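Local atomic coordinates of Er-derived vesicles protein ERV41 (Saccharomyces cerevisiae, PDB entry 3ZLC), a protein that is a constituent of COPII-coated, ER-derived vesicles needed for efficient transport of some secretory proteins to the Golgi, and facilitates retrograde transport. Residues I26-C32 against E113-V119; F60-T66 against N155-N159; A86-F91 against Q179-D183. All coordinates share one frame. Where two conformers were deposited one is given. Numbering follows the deposited sequence.

After strand 8-12 the chain forms strand 19-28, whose end, in residues 26-32, pairs with residues 113-119: contact 1 closes a loop of 80 residues. Within that loop lie residues 60-66 and 86-91, and both find their partners beyond it, in residues 155-159 (contact 2) and 179-183 (contact 3). The segments therefore alternate, so that every pair of contacts crosses and none nests. Contact 1 joins two strands of the six-stranded sheet, contact 2 lays a loop against the next strand, 156-163, and contact 3 joins two loops. A backbone hydrogen bond, Tyr27 N to Val157 O (2.8 Å), links contacts 1 and 2; a side-chain-to-backbone one, Asn155 OD1 to Asn181 N (2.8 Å), links contacts 2 and 3.

Contact 1: residues I26-C32 against E113-V119; sequences IYVNTKC and EFNGCHV
Tyr27 (chi1 m) turns its ring edge to the face of His118 (chi1 t) in an offset edge-to-face pair: centroids 5.1 Å apart, planes at 78°, CE1 of Tyr27 3.5 Å from CD2 of His118. NE2 of His118 is hydrogen-bonded to Asp25 OD1. Tyr27 and His118 form a non-hydrogen-bonded antiparallel pair, CA-CA 4.6 Å. Extended strands 26-28 and 117-119 run at 153°, axes 4.8 Å apart. Flanking hydrogen-bonded pairs fix the register: Ile26 N to Val119 O 2.9 Å, Val119 N to Ile26 O 2.8 Å, Val28 N to Cys117 O 2.8 Å and Cys117 N to Val28 O 2.8 Å. On the other face Val28 CG2 lies 4.5 Å from Val119 CG2. At Asn29 (phi/psi -79/38) segment 26-32 leaves the strand, and ND2 of Asn29 donates to Asn115 O (2.6 Å) and Glu113 O (3.2 Å). Residues 30-32 double back, so that Cys32 SG (chi1 m) meets Cys117 SG (chi1 t) at 2.0 Å, chi3 101°. This disulfide ties the turn after strand 19-28 back to its antiparallel partner, 117-126. Strand 53-57 flanks 117-126, 156-163 flanks 19-28, and Leu35 of strand 35-41 packs on Val28 and Cys117.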
loop_
_atom_site.group_PDB
_atom_site.type_symbol
_atom_site.label_atom_id
_atom_site.label_comp_id
_atom_site.label_asym_id
_atom_site.label_seq_id
_atom_site.Cartn_x
_atom_site.Cartn_y
_atom_site.Cartn_z
ATOM N N ILE A 26 2.289 2.895 -5.341
ATOM C CA ILE A 26 1.461 3.863 -4.615
ATOM C C ILE A 26 1.878 5.295 -4.990
ATOM O O ILE A 26 3.056 5.528 -5.268
ATOM C CB ILE A 26 1.623 3.631 -3.084
ATOM C CG1 ILE A 26 1.153 2.215 -2.728
ATOM C CG2 ILE A 26 0.847 4.656 -2.255
ATOM C CD1 ILE A 26 1.257 1.883 -1.272
ATOM N N TYR A 27 0.927 6.236 -5.002
ATOM C CA TYR A 27 1.264 7.652 -5.148
ATOM C C TYR A 27 1.003 8.234 -3.769
ATOM O O TYR A 27 -0.035 7.961 -3.178
ATOM C CB TYR A 27 0.344 8.364 -6.151
ATOM C CG TYR A 27 0.359 7.831 -7.577
ATOM C CD1 TYR A 27 1.471 7.169 -8.096
ATOM C CD2 TYR A 27 -0.746 7.993 -8.397
ATOM C CE1 TYR A 27 1.472 6.693 -9.417
ATOM C CE2 TYR A 27 -0.758 7.524 -9.704
ATOM C CZ TYR A 27 0.350 6.870 -10.208
ATOM O OH TYR A 27 0.339 6.407 -11.512
ATOM N N VAL A 28 1.944 9.011 -3.247
ATOM C CA VAL A 28 1.754 9.711 -1.968
ATOM C C VAL A 28 1.815 11.211 -2.246
ATOM O O VAL A 28 2.668 11.656 -3.014
ATOM C CB VAL A 28 2.867 9.351 -0.946
ATOM C CG1 VAL A 28 2.642 10.085 0.379
ATOM C CG2 VAL A 28 2.901 7.832 -0.694
ATOM N N ASN A 29 0.921 11.984 -1.623
ATOM C CA ASN A 29 0.821 13.442 -1.842
ATOM C C ASN A 29 1.904 14.214 -1.079
ATOM O O ASN A 29 1.666 15.318 -0.581
ATOM C CB ASN A 29 -0.588 13.900 -1.413
ATOM C CG ASN A 29 -0.991 15.278 -1.935
ATOM O OD1 ASN A 29 -2.080 15.747 -1.600
ATOM N ND2 ASN A 29 -0.144 15.925 -2.759
ATOM N N THR A 30 3.107 13.640 -1.029
ATOM C CA THR A 30 4.278 14.278 -0.407
ATOM C C THR A 30 5.512 14.000 -1.272
ATOM O O THR A 30 5.618 12.922 -1.879
ATOM C CB THR A 30 4.523 13.713 1.015
ATOM O OG1 THR A 30 3.349 13.912 1.827
ATOM C CG2 THR A 30 5.730 14.386 1.679
ATOM N N LYS A 31 6.422 14.971 -1.357
ATOM C CA LYS A 31 7.681 14.793 -2.099
ATOM C C LYS A 31 8.478 13.641 -1.513
ATOM O O LYS A 31 8.455 13.431 -0.295
ATOM C CB LYS A 31 8.538 16.056 -2.033
ATOM C CG LYS A 31 7.789 17.332 -2.337
ATOM C CD LYS A 31 7.427 17.424 -3.786
ATOM C CE LYS A 31 8.312 18.437 -4.486
ATOM N NZ LYS A 31 8.011 18.475 -5.943
ATOM N N CYS A 32 9.184 12.897 -2.366
ATOM C CA CYS A 32 9.837 11.646 -1.945
ATOM C C CYS A 32 10.831 11.824 -0.788
ATOM O O CYS A 32 10.894 10.992 0.120
ATOM C CB CYS A 32 10.570 11.009 -3.129
ATOM S SG CYS A 32 9.506 10.513 -4.498
ATOM N N GLU A 113 -0.222 21.648 -3.358
ATOM C CA GLU A 113 -1.338 20.703 -3.457
ATOM C C GLU A 113 -0.949 19.457 -4.248
ATOM O O GLU A 113 -1.567 18.403 -4.097
ATOM C CB GLU A 113 -2.554 21.358 -4.128
ATOM C CG GLU A 113 -3.506 22.086 -3.184
ATOM C CD GLU A 113 -4.675 22.729 -3.916
ATOM O OE1 GLU A 113 -4.971 22.304 -5.053
ATOM O OE2 GLU A 113 -5.294 23.665 -3.361
ATOM N N PHE A 114 0.076 19.582 -5.089
ATOM C CA PHE A 114 0.442 18.505 -6.004
ATOM C C PHE A 114 1.766 17.815 -5.688
ATOM O O PHE A 114 2.172 16.915 -6.440
ATOM C CB PHE A 114 0.439 19.015 -7.450
ATOM C CG PHE A 114 -0.845 19.689 -7.842
ATOM C CD1 PHE A 114 -2.029 18.965 -7.885
ATOM C CD2 PHE A 114 -0.875 21.046 -8.149
ATOM C CE1 PHE A 114 -3.220 19.578 -8.232
ATOM C CE2 PHE A 114 -2.064 21.667 -8.507
ATOM C CZ PHE A 114 -3.239 20.933 -8.547
ATOM N N ASN A 115 2.432 18.239 -4.605
ATOM C CA ASN A 115 3.576 17.503 -4.062
ATOM C C ASN A 115 3.281 16.023 -4.142
ATOM O O ASN A 115 2.214 15.593 -3.694
ATOM C CB ASN A 115 3.806 17.861 -2.587
ATOM C CG ASN A 115 4.284 19.286 -2.395
ATOM O OD1 ASN A 115 4.772 19.918 -3.329
ATOM N ND2 ASN A 115 4.158 19.798 -1.172
ATOM N N GLY A 116 4.182 15.232 -4.725
ATOM C CA GLY A 116 3.905 13.805 -4.839
ATOM C C GLY A 116 5.119 12.908 -4.978
ATOM O O GLY A 116 6.176 13.348 -5.420
ATOM N N CYS A 117 4.958 11.647 -4.583
ATOM C CA CYS A 117 5.989 10.634 -4.753
ATOM C C CYS A 117 5.350 9.341 -5.249
ATOM O O CYS A 117 4.344 8.875 -4.693
ATOM C CB CYS A 117 6.699 10.345 -3.437
ATOM S SG CYS A 117 8.153 9.260 -3.622
ATOM N N HIS A 118 5.932 8.790 -6.308
ATOM C CA HIS A 118 5.538 7.493 -6.842
ATOM C C HIS A 118 6.449 6.447 -6.207
ATOM O O HIS A 118 7.654 6.404 -6.497
ATOM C CB HIS A 118 5.721 7.495 -8.360
ATOM C CG HIS A 118 5.288 6.228 -9.028
ATOM N ND1 HIS A 118 5.636 5.916 -10.329
ATOM C CD2 HIS A 118 4.512 5.204 -8.591
ATOM C CE1 HIS A 118 5.115 4.744 -10.653
ATOM N NE2 HIS A 118 4.426 4.290 -9.626
ATOM N N VAL A 119 5.878 5.615 -5.339
ATOM C CA VAL A 119 6.645 4.608 -4.610
ATOM C C VAL A 119 6.314 3.231 -5.181
ATOM O O VAL A 119 5.160 2.815 -5.179
ATOM C CB VAL A 119 6.291 4.634 -3.115
ATOM C CG1 VAL A 119 7.066 3.548 -2.383
ATOM C CG2 VAL A 119 6.592 6.028 -2.522
HETATM O O HOH W 1 2.580 17.584 0.405
HETATM O O HOH W 2 -3.280 18.200 -1.833
HETATM O O HOH W 3 5.277 17.349 -6.734
#

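Contact 2: residues F60-T66 against N155-N159; sequences FFIPYDT and NHVIN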
loop_
_atom_site.group_PDB
_atom_site.type_symbol
_atom_site.label_atom_id
_atom_site.label_comp_id
_atom_site.label_asym_id
_atom_site.label_seq_id
_atom_site.Cartn_x
_atom_site.Cartn_y
_atom_site.Cartn_z
ATOM N N PHE A 60 1.238 14.888 -7.877
ATOM C CA PHE A 60 0.215 14.002 -7.319
ATOM C C PHE A 60 -1.085 14.077 -8.122
ATOM O O PHE A 60 -1.523 15.148 -8.515
ATOM C CB PHE A 60 -0.054 14.315 -5.834
ATOM C CG PHE A 60 -1.011 13.340 -5.171
ATOM C CD1 PHE A 60 -0.589 12.060 -4.828
ATOM C CD2 PHE A 60 -2.326 13.714 -4.880
ATOM C CE1 PHE A 60 -1.461 11.149 -4.221
ATOM C CE2 PHE A 60 -3.217 12.804 -4.264
ATOM C CZ PHE A 60 -2.773 11.529 -3.930
ATOM N N PHE A 61 -1.676 12.920 -8.393
ATOM C CA PHE A 61 -2.961 12.879 -9.078
ATOM C C PHE A 61 -3.689 11.597 -8.735
ATOM O O PHE A 61 -3.082 10.611 -8.301
ATOM C CB PHE A 61 -2.801 13.023 -10.601
ATOM C CG PHE A 61 -2.327 11.764 -11.300
ATOM C CD1 PHE A 61 -0.980 11.408 -11.293
ATOM C CD2 PHE A 61 -3.233 10.945 -11.981
ATOM C CE1 PHE A 61 -0.543 10.254 -11.952
ATOM C CE2 PHE A 61 -2.802 9.789 -12.650
ATOM C CZ PHE A 61 -1.461 9.447 -12.633
ATOM N N ILE A 62 -5.002 11.614 -8.907
ATOM C CA ILE A 62 -5.768 10.397 -8.690
ATOM C C ILE A 62 -6.216 9.905 -10.054
ATOM O O ILE A 62 -6.923 10.620 -10.769
ATOM C CB ILE A 62 -6.972 10.646 -7.783
ATOM C CG1 ILE A 62 -6.485 11.173 -6.420
ATOM C CG2 ILE A 62 -7.768 9.349 -7.609
ATOM C CD1 ILE A 62 -7.577 11.803 -5.570
ATOM N N PRO A 63 -5.776 8.693 -10.437
ATOM C CA PRO A 63 -6.083 8.202 -11.786
ATOM C C PRO A 63 -7.563 7.875 -11.964
ATOM O O PRO A 63 -8.287 7.760 -10.980
ATOM C CB PRO A 63 -5.262 6.908 -11.891
ATOM C CG PRO A 63 -4.233 6.983 -10.791
ATOM C CD PRO A 63 -4.924 7.747 -9.690
ATOM N N TYR A 64 -8.016 7.755 -13.210
ATOM C CA TYR A 64 -9.366 7.253 -13.465
ATOM C C TYR A 64 -9.467 5.770 -13.101
ATOM O O TYR A 64 -8.459 5.152 -12.768
ATOM C CB TYR A 64 -9.743 7.497 -14.919
ATOM C CG TYR A 64 -9.963 8.955 -15.211
ATOM C CD1 TYR A 64 -10.962 9.663 -14.550
ATOM C CD2 TYR A 64 -9.169 9.633 -16.128
ATOM C CE1 TYR A 64 -11.174 11.005 -14.803
ATOM C CE2 TYR A 64 -9.377 10.988 -16.391
ATOM C CZ TYR A 64 -10.383 11.661 -15.718
ATOM O OH TYR A 64 -10.609 12.999 -15.945
ATOM N N ASP A 65 -10.684 5.213 -13.147
ATOM C CA ASP A 65 -10.934 3.817 -12.762
ATOM C C ASP A 65 -10.327 3.443 -11.420
ATOM O O ASP A 65 -9.793 2.342 -11.249
ATOM C CB ASP A 65 -10.440 2.872 -13.854
ATOM C CG ASP A 65 -10.893 3.302 -15.209
ATOM O OD1 ASP A 65 -12.010 3.847 -15.296
ATOM O OD2 ASP A 65 -10.128 3.134 -16.180
ATOM N N THR A 66 -10.435 4.375 -10.481
ATOM C CA THR A 66 -9.903 4.222 -9.124
ATOM C C THR A 66 -11.010 4.534 -8.128
ATOM O O THR A 66 -11.674 5.578 -8.230
ATOM C CB THR A 66 -8.702 5.176 -8.906
ATOM O OG1 THR A 66 -7.636 4.764 -9.757
ATOM C CG2 THR A 66 -8.189 5.154 -7.429
ATOM N N ASN A 155 -2.638 11.886 1.758
ATOM C CA ASN A 155 -3.502 11.476 0.653
ATOM C C ASN A 155 -2.705 10.497 -0.202
ATOM O O ASN A 155 -1.502 10.658 -0.388
ATOM C CB ASN A 155 -3.914 12.689 -0.195
ATOM C CG ASN A 155 -4.545 13.786 0.633
ATOM O OD1 ASN A 155 -5.438 13.530 1.436
ATOM N ND2 ASN A 155 -4.067 15.012 0.459
ATOM N N HIS A 156 -3.349 9.452 -0.704
ATOM C CA HIS A 156 -2.574 8.471 -1.448
ATOM C C HIS A 156 -3.439 7.705 -2.424
ATOM O O HIS A 156 -4.669 7.671 -2.294
ATOM C CB HIS A 156 -1.860 7.504 -0.488
ATOM C CG HIS A 156 -2.794 6.724 0.385
ATOM N ND1 HIS A 156 -3.332 7.244 1.540
ATOM C CD2 HIS A 156 -3.287 5.461 0.274
ATOM C CE1 HIS A 156 -4.118 6.340 2.108
ATOM N NE2 HIS A 156 -4.105 5.251 1.361
ATOM N N VAL A 157 -2.782 7.129 -3.426
ATOM C CA VAL A 157 -3.441 6.270 -4.400
ATOM C C VAL A 157 -2.713 4.956 -4.355
ATOM O O VAL A 157 -1.489 4.929 -4.463
ATOM C CB VAL A 157 -3.277 6.814 -5.829
ATOM C CG1 VAL A 157 -3.783 5.779 -6.852
ATOM C CG2 VAL A 157 -4.037 8.130 -5.975
ATOM N N ILE A 158 -3.442 3.862 -4.185
ATOM C CA ILE A 158 -2.788 2.563 -4.226
ATOM C C ILE A 158 -3.101 1.956 -5.581
ATOM O O ILE A 158 -4.243 1.552 -5.828
ATOM C CB ILE A 158 -3.313 1.622 -3.098
ATOM C CG1 ILE A 158 -2.958 2.206 -1.720
ATOM C CG2 ILE A 158 -2.694 0.223 -3.238
ATOM C CD1 ILE A 158 -3.769 1.610 -0.542
ATOM N N ASN A 159 -2.111 1.899 -6.468
ATOM C CA ASN A 159 -2.340 1.273 -7.766
ATOM C C ASN A 159 -2.222 -0.235 -7.629
ATOM O O ASN A 159 -3.013 -0.982 -8.219
ATOM C CB ASN A 159 -1.360 1.803 -8.820
ATOM C CG ASN A 159 -1.469 3.288 -8.994
ATOM O OD1 ASN A 159 -2.554 3.795 -9.291
ATOM N ND2 ASN A 159 -0.357 4.013 -8.761
HETATM O O HOH W 4 -5.421 3.231 -9.608
#
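Apolar contact dominates here, and it converges on one side chain. Val157, in strand 156-163, directs its CA-to-CB bond toward the loop and has 83 Å² covered by it, out of 262 Å² buried by both sides together. Its CG1 lies 3.6 Å from Pro63 CD, and its CG2 lies 3.9 Å from Ile62 CG1 and 4.2 Å from Phe60 CZ. The valine thus fits between successive parts of a loop that has no regular secondary structure. Thr66 CG2, 4.5 Å from Val157 CG1, marks the far limit of this cluster.

Contacts between apolar groups and backbone form a second class. Phe60 CZ reaches 3.9 Å from both Asn155 O and His156 N, and Val157 CG2 sits 3.5 Å from Phe61 O. That carbonyl is buried here without a polar partner in the model.

Polar linkage across the segments is indirect. Water 4 bridges them, 2.7 Å from Thr66 OG1 and donating to Asn159 OD1 at 2.9 Å. The amides turn to other parts of the fold: Asn159 ND2 bonds Asp25, while Asn155 bonds both Asn29 and Asn181. His156, its CA-to-CB bond pointing away from the loop, bonds Tyr191.

No direct hydrogen bond joins the segments, and the closest CA pair, Ile62 with Val157, stands 6.4 Å apart, so the loop lies over the strand without pairing with it as a sheet neighbour. It belongs to the connection between 53-57 and 67-68, the six-stranded sheet's outermost strands, and crosses interior strand 156-163. Apolar burial around Val157, with one marginal water bridge, holds them together.

Contact 3: residues A86-F91 against Q179-D183; sequences AIPAEF and QFNQD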
loop_
_atom_site.group_PDB
_atom_site.type_symbol
_atom_site.label_atom_id
_atom_site.label_comp_id
_atom_site.label_asym_id
_atom_site.label_seq_id
_atom_site.Cartn_x
_atom_site.Cartn_y
_atom_site.Cartn_z
ATOM N N ALA A 86 -16.160 12.168 -7.618
ATOM C CA ALA A 86 -15.651 12.599 -6.308
ATOM C C ALA A 86 -14.256 13.233 -6.335
ATOM O O ALA A 86 -13.851 13.889 -5.371
ATOM C CB ALA A 86 -15.674 11.444 -5.325
ATOM N N ILE A 87 -13.513 13.012 -7.413
ATOM C CA ILE A 87 -12.184 13.593 -7.547
ATOM C C ILE A 87 -12.295 15.067 -7.892
ATOM O O ILE A 87 -12.876 15.410 -8.925
ATOM C CB ILE A 87 -11.380 12.911 -8.661
ATOM C CG1 ILE A 87 -11.247 11.425 -8.368
ATOM C CG2 ILE A 87 -9.990 13.536 -8.778
ATOM C CD1 ILE A 87 -10.664 11.194 -7.017
ATOM N N PRO A 88 -11.743 15.941 -7.026
ATOM C CA PRO A 88 -11.620 17.354 -7.392
ATOM C C PRO A 88 -10.861 17.413 -8.712
ATOM O O PRO A 88 -9.771 16.841 -8.800
ATOM C CB PRO A 88 -10.767 17.940 -6.256
ATOM C CG PRO A 88 -10.979 17.020 -5.092
ATOM C CD PRO A 88 -11.142 15.651 -5.711
ATOM N N ALA A 89 -11.433 18.058 -9.726
ATOM C CA ALA A 89 -10.831 18.091 -11.059
ATOM C C ALA A 89 -9.399 18.633 -11.034
ATOM O O ALA A 89 -8.623 18.420 -11.974
ATOM C CB ALA A 89 -11.704 18.897 -12.018
ATOM N N GLU A 90 -9.069 19.337 -9.953
ATOM C CA GLU A 90 -7.711 19.787 -9.678
ATOM C C GLU A 90 -6.734 18.618 -9.601
ATOM O O GLU A 90 -5.545 18.783 -9.862
ATOM C CB GLU A 90 -7.675 20.552 -8.348
ATOM C CG GLU A 90 -8.453 21.869 -8.334
ATOM C CD GLU A 90 -9.040 22.189 -6.968
ATOM O OE1 GLU A 90 -9.430 21.244 -6.247
ATOM O OE2 GLU A 90 -9.118 23.386 -6.621
ATOM N N PHE A 91 -7.223 17.435 -9.239
ATOM C CA PHE A 91 -6.316 16.326 -8.978
ATOM C C PHE A 91 -6.305 15.246 -10.051
ATOM O O PHE A 91 -5.884 14.104 -9.821
ATOM C CB PHE A 91 -6.535 15.777 -7.571
ATOM C CG PHE A 91 -6.143 16.752 -6.495
ATOM C CD1 PHE A 91 -6.997 17.789 -6.132
ATOM C CD2 PHE A 91 -4.903 16.661 -5.878
ATOM C CE1 PHE A 91 -6.631 18.702 -5.158
ATOM C CE2 PHE A 91 -4.531 17.570 -4.903
ATOM C CZ PHE A 91 -5.397 18.590 -4.540
ATOM N N GLN A 179 -7.336 7.322 -1.063
ATOM C CA GLN A 179 -7.904 8.073 0.048
ATOM C C GLN A 179 -7.327 9.482 0.025
ATOM O O GLN A 179 -6.122 9.674 -0.155
ATOM C CB GLN A 179 -7.613 7.368 1.383
ATOM C CG GLN A 179 -8.406 6.065 1.543
ATOM C CD GLN A 179 -8.584 5.615 2.991
ATOM O OE1 GLN A 179 -9.320 6.237 3.759
ATOM N NE2 GLN A 179 -7.926 4.511 3.359
ATOM N N PHE A 180 -8.195 10.472 0.187
ATOM C CA PHE A 180 -7.741 11.842 0.289
ATOM C C PHE A 180 -8.725 12.676 1.085
ATOM O O PHE A 180 -9.923 12.396 1.123
ATOM C CB PHE A 180 -7.525 12.460 -1.093
ATOM C CG PHE A 180 -8.787 12.843 -1.777
ATOM C CD1 PHE A 180 -9.329 14.109 -1.599
ATOM C CD2 PHE A 180 -9.436 11.947 -2.604
ATOM C CE1 PHE A 180 -10.506 14.469 -2.224
ATOM C CE2 PHE A 180 -10.606 12.306 -3.243
ATOM C CZ PHE A 180 -11.147 13.564 -3.048
ATOM N N ASN A 181 -8.205 13.723 1.700
ATOM C CA ASN A 181 -9.018 14.629 2.498
ATOM C C ASN A 181 -8.231 15.918 2.535
ATOM O O ASN A 181 -7.217 16.007 3.230
ATOM C CB ASN A 181 -9.226 14.074 3.919
ATOM C CG ASN A 181 -10.149 14.949 4.774
ATOM O OD1 ASN A 181 -10.249 16.167 4.579
ATOM N ND2 ASN A 181 -10.816 14.326 5.739
ATOM N N GLN A 182 -8.680 16.908 1.772
ATOM C CA GLN A 182 -7.936 18.152 1.650
ATOM C C GLN A 182 -7.923 18.917 2.973
ATOM O O GLN A 182 -7.058 19.764 3.196
ATOM C CB GLN A 182 -8.502 19.002 0.502
ATOM C CG GLN A 182 -8.600 18.246 -0.829
ATOM C CD GLN A 182 -8.934 19.146 -2.013
ATOM O OE1 GLN A 182 -10.027 19.068 -2.582
ATOM N NE2 GLN A 182 -7.984 19.992 -2.398
ATOM N N ASP A 183 -8.862 18.585 3.856
ATOM C CA ASP A 183 -8.947 19.218 5.169
ATOM C C ASP A 183 -8.150 18.467 6.249
ATOM O O ASP A 183 -7.852 19.019 7.300
ATOM C CB ASP A 183 -10.415 19.362 5.588
ATOM C CG ASP A 183 -11.190 20.304 4.679
ATOM O OD1 ASP A 183 -10.569 21.217 4.093
ATOM O OD2 ASP A 183 -12.423 20.128 4.551
#
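Two loops meet at the periphery of the lumenal domain, where the centre of the contact lies about 19 Å from the centre of the chain: residues 86-91, between strands 67-68 and 117-126, and residues 179-183, which lead from strand 177-179 toward strand 188-200. Each loop has its own internal bond. Phe91 N donates to Pro88 O at 2.7 Å around the short 3-10 segment 89-90, while Asp183 N donates to Asn181 OD1 at 2.9 Å, an Asx turn.

Phe180 is the main point of engagement, with 62 Å² of its area covered. Its CZ lies 3.4 Å from Pro88 CD, its CE2 3.9 Å from Ile87 CD1, and Ala86 O approaches the ring edge at 3.6 Å from Phe180 CZ.

Gln182 supplies the second point. Its OE1 stands 3.4 Å from Pro88 CG and its NE2 3.3 Å from Phe91 CE1, so the amide end rests against carbon atoms of both residues. No hydrogen bond crosses between the segments, and the nearest CA atoms, Ile87 and Phe180, are 9.2 Å apart; side chains span the gap. The arrangement is loop-to-loop packing at the edge of a beta sheet, where Phe180, also touching Ile62 and Val68, is met by Ile87 and Pro88.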